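Local structure of Lmo0131 protein (Listeria monocytogenes, 4Q6J) at residues D13-N18 with V42-A47; I90-P95 with E120-E125; I137-L142 with S169-I174. The protein is of undemonstrated function but has the TIM-barrel EAL domain, whose active members hydrolyse cyclic di-GMP, and may share that activity. One frame throughout, in Å; residues are numbered along the deposited sequence. Where two conformers were deposited one is given.

Interaction 1: D13-N18 with V42-A47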
loop_
_atom_site.group_PDB
_atom_site.type_symbol
_atom_site.label_atom_id
_atom_site.label_comp_id
_atom_site.label_asym_id
_atom_site.label_seq_id
_atom_site.Cartn_x
_atom_site.Cartn_y
_atom_site.Cartn_z
ATOM N N ASP B 13 27.423 2.666 9.987
ATOM C CA ASP B 13 28.467 3.590 10.402
ATOM C C ASP B 13 28.670 4.706 9.379
ATOM O O ASP B 13 29.010 5.827 9.745
ATOM C CB ASP B 13 29.775 2.872 10.698
ATOM C CG ASP B 13 30.636 3.634 11.693
ATOM O OD1 ASP B 13 30.133 4.617 12.290
ATOM O OD2 ASP B 13 31.806 3.244 11.890
ATOM N N ALA B 14 28.445 4.414 8.101
ATOM C CA ALA B 14 28.552 5.457 7.085
ATOM C C ALA B 14 27.426 6.492 7.243
ATOM O O ALA B 14 27.628 7.677 7.154
ATOM C CB ALA B 14 28.549 4.853 5.715
ATOM N N ILE B 15 26.226 6.022 7.496
ATOM C CA ILE B 15 25.105 6.897 7.778
ATOM C C ILE B 15 25.343 7.795 9.019
ATOM O O ILE B 15 24.922 8.951 9.062
ATOM C CB ILE B 15 23.871 6.045 7.985
ATOM C CG1 ILE B 15 23.357 5.539 6.655
ATOM C CG2 ILE B 15 22.810 6.816 8.647
ATOM C CD1 ILE B 15 22.394 4.456 6.820
ATOM N N ARG B 16 26.023 7.263 10.027
ATOM C CA ARG B 16 26.380 8.045 11.221
ATOM C C ARG B 16 27.474 9.084 10.962
ATOM O O ARG B 16 27.452 10.174 11.534
ATOM C CB ARG B 16 26.793 7.124 12.369
ATOM C CG ARG B 16 25.629 6.328 12.915
ATOM C CD ARG B 16 25.737 6.100 14.407
ATOM N NE ARG B 16 24.670 5.234 14.895
ATOM C CZ ARG B 16 24.727 3.913 14.859
ATOM N NH1 ARG B 16 25.790 3.316 14.341
ATOM N NH2 ARG B 16 23.730 3.189 15.330
ATOM N N ARG B 17 28.428 8.740 10.099
ATOM C CA ARG B 17 29.409 9.704 9.625
ATOM C C ARG B 17 28.791 10.771 8.700
ATOM O O ARG B 17 29.493 11.679 8.268
ATOM C CB ARG B 17 30.549 9.003 8.885
ATOM C CG ARG B 17 31.284 7.936 9.685
ATOM C CD ARG B 17 32.061 6.993 8.745
ATOM N NE ARG B 17 32.446 5.705 9.343
ATOM C CZ ARG B 17 32.339 4.525 8.724
ATOM N NH1 ARG B 17 31.849 4.461 7.488
ATOM N NH2 ARG B 17 32.721 3.408 9.338
ATOM N N ASN B 18 27.491 10.670 8.410
ATOM C CA ASN B 18 26.836 11.521 7.405
ATOM C C ASN B 18 27.634 11.515 6.121
ATOM O O ASN B 18 27.900 12.549 5.495
ATOM C CB ASN B 18 26.628 12.952 7.897
ATOM C CG ASN B 18 25.233 13.174 8.450
ATOM O OD1 ASN B 18 24.248 12.709 7.874
ATOM N ND2 ASN B 18 25.143 13.871 9.577
ATOM N N VAL B 42 21.334 11.203 -4.525
ATOM C CA VAL B 42 22.171 10.923 -3.358
ATOM C C VAL B 42 22.807 9.528 -3.420
ATOM O O VAL B 42 22.217 8.580 -3.935
ATOM C CB VAL B 42 21.410 11.103 -2.020
ATOM C CG1 VAL B 42 20.612 9.853 -1.670
ATOM C CG2 VAL B 42 22.363 11.476 -0.906
ATOM N N ARG B 43 24.033 9.434 -2.914
ATOM C CA ARG B 43 24.754 8.183 -2.785
ATOM C C ARG B 43 25.284 8.118 -1.376
ATOM O O ARG B 43 25.477 9.149 -0.734
ATOM C CB ARG B 43 25.948 8.138 -3.742
ATOM C CG ARG B 43 25.603 8.220 -5.209
ATOM C CD ARG B 43 24.521 7.261 -5.478
ATOM N NE ARG B 43 24.195 7.050 -6.875
ATOM C CZ ARG B 43 22.961 7.103 -7.345
ATOM N NH1 ARG B 43 21.975 7.403 -6.523
ATOM N NH2 ARG B 43 22.714 6.867 -8.636
ATOM N N LEU B 44 25.528 6.907 -0.893
ATOM C CA LEU B 44 26.162 6.741 0.400
ATOM C C LEU B 44 27.521 6.138 0.127
ATOM O O LEU B 44 27.627 5.084 -0.498
ATOM C CB LEU B 44 25.363 5.816 1.316
ATOM C CG LEU B 44 25.961 5.542 2.705
ATOM C CD1 LEU B 44 25.848 6.754 3.606
ATOM C CD2 LEU B 44 25.313 4.330 3.326
ATOM N N LYS B 45 28.569 6.811 0.571
ATOM C CA LYS B 45 29.905 6.286 0.403
ATOM C C LYS B 45 30.242 5.552 1.680
ATOM O O LYS B 45 30.275 6.171 2.739
ATOM C CB LYS B 45 30.919 7.412 0.153
ATOM C CG LYS B 45 32.186 6.883 -0.494
ATOM C CD LYS B 45 33.382 7.765 -0.258
ATOM C CE LYS B 45 34.483 7.570 -1.322
ATOM N NZ LYS B 45 35.156 6.247 -1.293
ATOM N N THR B 46 30.480 4.244 1.581
ATOM C CA THR B 46 30.913 3.443 2.739
ATOM C C THR B 46 32.403 3.152 2.663
ATOM O O THR B 46 33.127 3.768 1.888
ATOM C CB THR B 46 30.185 2.110 2.817
ATOM O OG1 THR B 46 30.760 1.216 1.857
ATOM C CG2 THR B 46 28.671 2.293 2.564
ATOM N N ALA B 47 32.855 2.201 3.469
ATOM C CA ALA B 47 34.270 1.893 3.531
ATOM C C ALA B 47 34.721 1.266 2.229
ATOM O O ALA B 47 35.786 1.578 1.714
ATOM C CB ALA B 47 34.560 0.963 4.694
HETATM O O HOH W 1 32.756 6.095 4.754
#

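Interaction 2: I90-P95 with E120-E125. With EDO (1,2-ethanediol), chain N.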
loop_
_atom_site.group_PDB
_atom_site.type_symbol
_atom_site.label_atom_id
_atom_site.label_comp_id
_atom_site.label_asym_id
_atom_site.label_seq_id
_atom_site.Cartn_x
_atom_site.Cartn_y
_atom_site.Cartn_z
ATOM N N ILE B 90 19.614 22.238 -11.130
ATOM C CA ILE B 90 19.853 20.985 -10.421
ATOM C C ILE B 90 18.622 20.648 -9.593
ATOM O O ILE B 90 18.124 21.492 -8.861
ATOM C CB ILE B 90 21.105 21.049 -9.516
ATOM C CG1 ILE B 90 22.356 21.323 -10.365
ATOM C CG2 ILE B 90 21.249 19.749 -8.709
ATOM C CD1 ILE B 90 23.652 21.297 -9.606
ATOM N N SER B 91 18.126 19.422 -9.728
ATOM C CA SER B 91 16.981 18.973 -8.917
ATOM C C SER B 91 17.406 18.211 -7.664
ATOM O O SER B 91 18.470 17.592 -7.648
ATOM C CB SER B 91 16.014 18.110 -9.729
ATOM O OG SER B 91 16.639 16.925 -10.124
ATOM N N ILE B 92 16.564 18.271 -6.627
ATOM C CA ILE B 92 16.699 17.423 -5.446
ATOM C C ILE B 92 15.408 16.660 -5.206
ATOM O O ILE B 92 14.316 17.189 -5.396
ATOM C CB ILE B 92 17.049 18.209 -4.156
ATOM C CG1 ILE B 92 15.959 19.212 -3.814
ATOM C CG2 ILE B 92 18.391 18.912 -4.288
ATOM C CD1 ILE B 92 16.354 20.129 -2.688
ATOM N N ASN B 93 15.555 15.412 -4.787
ATOM C CA ASN B 93 14.423 14.563 -4.513
ATOM C C ASN B 93 13.941 14.813 -3.117
ATOM O O ASN B 93 14.696 14.655 -2.157
ATOM C CB ASN B 93 14.830 13.102 -4.666
ATOM C CG ASN B 93 15.137 12.752 -6.088
ATOM O OD1 ASN B 93 14.685 13.423 -7.013
ATOM N ND2 ASN B 93 15.915 11.720 -6.283
ATOM N N ILE B 94 12.689 15.219 -2.992
ATOM C CA ILE B 94 12.101 15.382 -1.682
ATOM C C ILE B 94 10.839 14.547 -1.632
ATOM O O ILE B 94 9.937 14.723 -2.437
ATOM C CB ILE B 94 11.749 16.830 -1.398
ATOM C CG1 ILE B 94 13.013 17.683 -1.459
ATOM C CG2 ILE B 94 11.115 16.957 -0.023
ATOM C CD1 ILE B 94 12.758 19.122 -1.298
ATOM N N PRO B 95 10.792 13.597 -0.706
ATOM C CA PRO B 95 9.630 12.735 -0.486
ATOM C C PRO B 95 8.362 13.535 -0.240
ATOM O O PRO B 95 8.408 14.587 0.394
ATOM C CB PRO B 95 10.007 11.982 0.790
ATOM C CG PRO B 95 11.475 12.009 0.836
ATOM C CD PRO B 95 11.879 13.316 0.241
ATOM N N GLU B 120 15.899 30.173 -9.543
ATOM C CA GLU B 120 15.301 29.631 -10.750
ATOM C C GLU B 120 16.008 28.354 -11.277
ATOM O O GLU B 120 15.467 27.639 -12.133
ATOM C CB GLU B 120 15.221 30.713 -11.838
ATOM C CG GLU B 120 16.487 30.955 -12.657
ATOM C CD GLU B 120 17.513 31.861 -11.980
ATOM O OE1 GLU B 120 17.230 32.358 -10.880
ATOM O OE2 GLU B 120 18.613 32.066 -12.545
ATOM N N CYS B 121 17.202 28.070 -10.758
ATOM C CA CYS B 121 17.962 26.905 -11.175
ATOM C C CYS B 121 17.819 25.722 -10.223
ATOM O O CYS B 121 18.499 24.722 -10.383
ATOM C CB CYS B 121 19.416 27.269 -11.302
ATOM S SG CYS B 121 19.679 28.467 -12.596
ATOM N N LEU B 122 16.964 25.845 -9.211
ATOM C CA LEU B 122 16.643 24.693 -8.363
ATOM C C LEU B 122 15.299 24.139 -8.766
ATOM O O LEU B 122 14.381 24.890 -9.048
ATOM C CB LEU B 122 16.641 25.012 -6.853
ATOM C CG LEU B 122 16.291 23.875 -5.873
ATOM C CD1 LEU B 122 17.504 23.032 -5.603
ATOM C CD2 LEU B 122 15.764 24.461 -4.591
ATOM N N GLU B 123 15.221 22.806 -8.760
ATOM C CA GLU B 123 13.997 22.055 -8.988
ATOM C C GLU B 123 13.771 21.100 -7.797
ATOM O O GLU B 123 14.651 20.333 -7.441
ATOM C CB GLU B 123 14.123 21.277 -10.299
ATOM C CG GLU B 123 13.052 20.250 -10.523
ATOM C CD GLU B 123 13.243 19.530 -11.877
ATOM O OE1 GLU B 123 13.549 20.232 -12.859
ATOM O OE2 GLU B 123 13.113 18.287 -11.964
ATOM N N ILE B 124 12.609 21.206 -7.165
ATOM C CA ILE B 124 12.177 20.217 -6.187
ATOM C C ILE B 124 11.446 19.136 -6.939
ATOM O O ILE B 124 10.439 19.403 -7.572
ATOM C CB ILE B 124 11.222 20.812 -5.146
ATOM C CG1 ILE B 124 11.966 21.781 -4.221
ATOM C CG2 ILE B 124 10.535 19.715 -4.340
ATOM C CD1 ILE B 124 11.066 22.493 -3.229
ATOM N N GLU B 125 11.987 17.922 -6.883
ATOM C CA GLU B 125 11.389 16.768 -7.523
ATOM C C GLU B 125 10.688 15.911 -6.473
ATOM O O GLU B 125 11.318 15.355 -5.580
ATOM C CB GLU B 125 12.432 15.948 -8.271
ATOM C CG GLU B 125 11.865 14.621 -8.694
ATOM C CD GLU B 125 12.806 13.792 -9.524
ATOM O OE1 GLU B 125 13.811 14.308 -10.012
ATOM O OE2 GLU B 125 12.531 12.592 -9.707
HETATM C C1 EDO N . 13.290 19.785 -16.400
HETATM O O1 EDO N . 13.506 19.042 -15.191
HETATM C C2 EDO N . 14.608 20.161 -17.057
HETATM O O2 EDO N . 15.259 18.994 -17.570
HETATM O O HOH W 2 15.034 16.251 -12.375
#

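Interaction 3: I137-L142 with S169-I174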
loop_
_atom_site.group_PDB
_atom_site.type_symbol
_atom_site.label_atom_id
_atom_site.label_comp_id
_atom_site.label_asym_id
_atom_site.label_seq_id
_atom_site.Cartn_x
_atom_site.Cartn_y
_atom_site.Cartn_z
ATOM N N ILE B 137 -2.060 21.413 1.953
ATOM C CA ILE B 137 -0.867 21.850 2.687
ATOM C C ILE B 137 0.365 21.747 1.796
ATOM O O ILE B 137 1.156 22.681 1.711
ATOM C CB ILE B 137 -0.591 21.024 3.951
ATOM C CG1 ILE B 137 -1.864 20.867 4.776
ATOM C CG2 ILE B 137 0.462 21.697 4.797
ATOM C CD1 ILE B 137 -2.308 22.140 5.429
ATOM N N ALA B 138 0.524 20.611 1.133
ATOM C CA ALA B 138 1.602 20.439 0.183
ATOM C C ALA B 138 1.572 21.566 -0.862
ATOM O O ALA B 138 2.592 22.173 -1.157
ATOM C CB ALA B 138 1.475 19.110 -0.466
ATOM N N ASP B 139 0.389 21.834 -1.407
ATOM C CA ASP B 139 0.177 22.860 -2.413
ATOM C C ASP B 139 0.716 24.192 -1.913
ATOM O O ASP B 139 1.522 24.824 -2.572
ATOM C CB ASP B 139 -1.317 22.945 -2.689
ATOM C CG ASP B 139 -1.653 23.864 -3.821
ATOM O OD1 ASP B 139 -0.737 24.228 -4.593
ATOM O OD2 ASP B 139 -2.854 24.204 -3.937
ATOM N N LYS B 140 0.299 24.579 -0.710
ATOM C CA LYS B 140 0.806 25.791 -0.045
ATOM C C LYS B 140 2.315 25.850 0.236
ATOM O O LYS B 140 2.942 26.866 0.015
ATOM C CB LYS B 140 0.040 26.018 1.258
ATOM C CG LYS B 140 0.366 27.336 1.947
ATOM C CD LYS B 140 -0.841 27.884 2.693
ATOM C CE LYS B 140 -0.709 29.391 2.940
ATOM N NZ LYS B 140 -0.860 30.242 1.705
ATOM N N ASN B 141 2.869 24.756 0.738
ATOM C CA ASN B 141 4.305 24.595 0.948
ATOM C C ASN B 141 5.104 24.878 -0.320
ATOM O O ASN B 141 6.059 25.641 -0.302
ATOM C CB ASN B 141 4.615 23.182 1.466
ATOM C CG ASN B 141 4.276 23.025 2.909
ATOM O OD1 ASN B 141 4.066 24.004 3.588
ATOM N ND2 ASN B 141 4.220 21.804 3.391
ATOM N N LEU B 142 4.667 24.254 -1.410
ATOM C CA LEU B 142 5.275 24.415 -2.708
ATOM C C LEU B 142 5.123 25.841 -3.181
ATOM O O LEU B 142 6.093 26.445 -3.604
ATOM C CB LEU B 142 4.649 23.444 -3.700
ATOM C CG LEU B 142 5.008 22.002 -3.364
ATOM C CD1 LEU B 142 4.175 21.035 -4.143
ATOM C CD2 LEU B 142 6.475 21.787 -3.622
ATOM N N SER B 169 -3.748 18.992 -8.389
ATOM C CA SER B 169 -3.804 19.803 -7.187
ATOM C C SER B 169 -2.474 20.314 -6.600
ATOM O O SER B 169 -2.468 20.934 -5.532
ATOM C CB SER B 169 -4.622 19.076 -6.130
ATOM O OG SER B 169 -5.845 18.632 -6.688
ATOM N N LEU B 170 -1.363 20.067 -7.287
ATOM C CA LEU B 170 -0.083 20.662 -6.906
ATOM C C LEU B 170 0.420 21.594 -8.018
ATOM O O LEU B 170 -0.025 21.484 -9.160
ATOM C CB LEU B 170 0.935 19.566 -6.602
ATOM C CG LEU B 170 0.595 18.730 -5.376
ATOM C CD1 LEU B 170 1.677 17.722 -5.193
ATOM C CD2 LEU B 170 0.483 19.635 -4.193
ATOM N N PRO B 171 1.331 22.525 -7.694
ATOM C CA PRO B 171 1.761 23.489 -8.713
ATOM C C PRO B 171 2.970 22.988 -9.536
ATOM O O PRO B 171 4.033 23.568 -9.559
ATOM C CB PRO B 171 2.092 24.726 -7.884
ATOM C CG PRO B 171 2.652 24.171 -6.667
ATOM C CD PRO B 171 1.842 22.898 -6.367
ATOM N N ILE B 172 2.747 21.895 -10.248
ATOM C CA ILE B 172 3.783 21.187 -10.977
ATOM C C ILE B 172 4.227 21.920 -12.255
ATOM O O ILE B 172 3.397 22.383 -13.035
ATOM C CB ILE B 172 3.292 19.762 -11.341
ATOM C CG1 ILE B 172 2.734 19.036 -10.118
ATOM C CG2 ILE B 172 4.396 18.967 -11.957
ATOM C CD1 ILE B 172 3.675 19.014 -8.977
ATOM N N ASP B 173 5.547 22.033 -12.444
ATOM C CA ASP B 173 6.158 22.599 -13.653
ATOM C C ASP B 173 6.630 21.502 -14.623
ATOM O O ASP B 173 6.563 21.664 -15.834
ATOM C CB ASP B 173 7.394 23.444 -13.311
ATOM C CG ASP B 173 7.084 24.634 -12.436
ATOM O OD1 ASP B 173 6.285 25.489 -12.865
ATOM O OD2 ASP B 173 7.649 24.723 -11.337
ATOM N N ILE B 174 7.150 20.408 -14.087
ATOM C CA ILE B 174 7.758 19.369 -14.913
ATOM C C ILE B 174 7.254 17.983 -14.500
ATOM O O ILE B 174 7.242 17.623 -13.325
ATOM C CB ILE B 174 9.307 19.408 -14.827
ATOM C CG1 ILE B 174 9.863 20.691 -15.444
ATOM C CG2 ILE B 174 9.931 18.192 -15.476
ATOM C CD1 ILE B 174 10.786 21.408 -14.511
HETATM O O HOH W 3 -4.523 22.104 -4.021
#

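Interaction 1: D13-N18 with V42-A47
The hydroxyl OG1 of Thr-46, a residue whose methyl CG2 lies 4.1 Å from CB of Ala-14, is gripped by three groups beyond the two segments: the carboxylate of Glu-10, the backbone N of Thr-48 and the carbonyl of Thr-49. Since Glu-10 belongs to the same helix as Ala-14, this hydroxyl ties helix 8-16 to the turn that follows strand 35-45. Beside it, CB of Ala-14 comes within 3.7 Å of the carbonyl O of Lys-45, which itself is bonded to Ser-19 OG and, through a water, reaches weakly to NH1 of Arg-17.

The apolar half of the contact belongs to Leu-44. Its CG stands anti to the backbone N (chi1 179°), and both methyls touch both helix residues, CD1 closest to CB of Ala-14 at 3.9 Å and CD2 to CG1 of Ile-15 at 4.0 Å. The Ile-15 and Leu-44 side chains cross at about a right angle, and Tyr-20 touches both.

No hydrogen bond runs directly between the two segments. Within them the helix rests on the strand through a few aliphatic contacts, and the directional bond comes from outside, from Glu-10 to Thr-46.

Interaction 2: I90-P95 with E120-E125
Asn-93 and Glu-125 stand side by side and point the same way, with their amide and carboxylate planes turned 73° apart. They are paired across two neighbouring parallel strands of the TIM barrel, 89-95 and 122-127, whose axes in this region differ in direction by 26°. Helix 102-115 lies in the connection between them, making a beta-alpha-beta crossover.

Ser-91 and Glu-123 occupy the same face as that pair. The Glu-123 chain leaves with CG anti to the backbone N and stays extended, running past CB of Ser-91, which lies 3.7 Å from OE2. Ser-91 OG, between its own backbone N and carbonyl carbon (chi1 65°), turns to a water at 2.8 Å. That water is also 2.8 Å from Glu-123 OE2 and 3.3 Å from Glu-125 OE1; with two protons for three possible acceptors, it probably shares or alternates them, and the approach to Glu-125 is the longest. Glu-123 OE2 has a further bond to Ser-153 OG. This polar face lines the barrel interior; in active EAL domains the catalytic centre lies at the C-terminal ends of such strands.

The opposite face is aliphatic and turned to the helices. Ile-94 and Ile-124 cross obliquely, CD1 of Ile-94 meeting CG2 of Ile-124 at 3.8 Å, and both touch Leu-108 of helix 102-115. Ile-92 reaches Leu-122 more distantly and packs on Val-73 and Ala-77 of helix 66-83.

Between the faces, five backbone hydrogen bonds alternate in the parallel pattern, from Ile-90 N to Cys-121 O through to Ile-94 N to Glu-125 O. On the polar side, a 1,2-ethanediol, probably from the crystallisation liquor and also bonded to Lys-27 NZ, donates from O1 to OE1 of Glu-123 at 2.6 Å.

Interaction 3: I137-L142 with S169-I174
The carboxylate of Asp-139 has the carbonyl O of Ser-169 over one face, almost directly above CG at 3.5 Å. Closer to its rim, on the OD1 side, is the Pro-171 ring, whose CD comes within 3.4 Å of OD1; the two side chains cross at a slant. In the TIM barrel this is where helix 136-146 meets the loop that leads from helix 163-169 to strand 174-177, so one outer helix is set against the connection that follows the next.

Asp-139 CG stands anti to the backbone N (chi1 -174°), which carries the acid out beside the loop. Its OD2 and the Ser-169 carbonyl are two acceptors with no direct bond, and a water joins them by donating to both, 2.7 Å from OD2 and 2.8 Å from Ser-169 O. A salt bridge from OD2 to Arg-143, one turn further along the same helix, would offset the negative charge and probably eases the closeness of the two oxygens.

Beneath this polar patch the contact is aliphatic. CD2 of Leu-170 settles against the helix, 3.9 Å from CB of Ala-138 and 3.9 Å from CD1 of Leu-142, and also lies on the backbone at Asp-139. Leu-142 divides its packing: CD1 meets both Leu-170 and the proline ring, while CB meets CG of Pro-171 at 3.6 Å. Ile-126 of strand 122-127 touches both leucines from the barrel side.

Pro-171 presents its ring from the centre of an inverse gamma turn. Its carbonyl O accepts from Lys-146 NZ, which also pairs with Asp-173. The turn itself is closed by a weak hydrogen bond from Ile-172 N to Leu-170 O, 3.0 Å long.

How the interactions relate
From the N terminus the three contacts come in series, none nested in or crossing another. Interaction 1 closes the loop formed by strand 20-29 and its antiparallel return, 35-45, bringing the end of that strand back to the first helix. Interaction 2 then closes a helical crossover between strands 89-95 and 122-127; strand 35-45 is the other sheet neighbour of 89-95, so interactions 1 and 2 share one sheet although their nearest atoms are about 6 Å apart. Interaction 3 follows directly, tying helix 136-146 to the approach of strand 174-177. It touches interaction 2 where CD1 of Ile-174 packs 3.4 Å from OE1 of Glu-123.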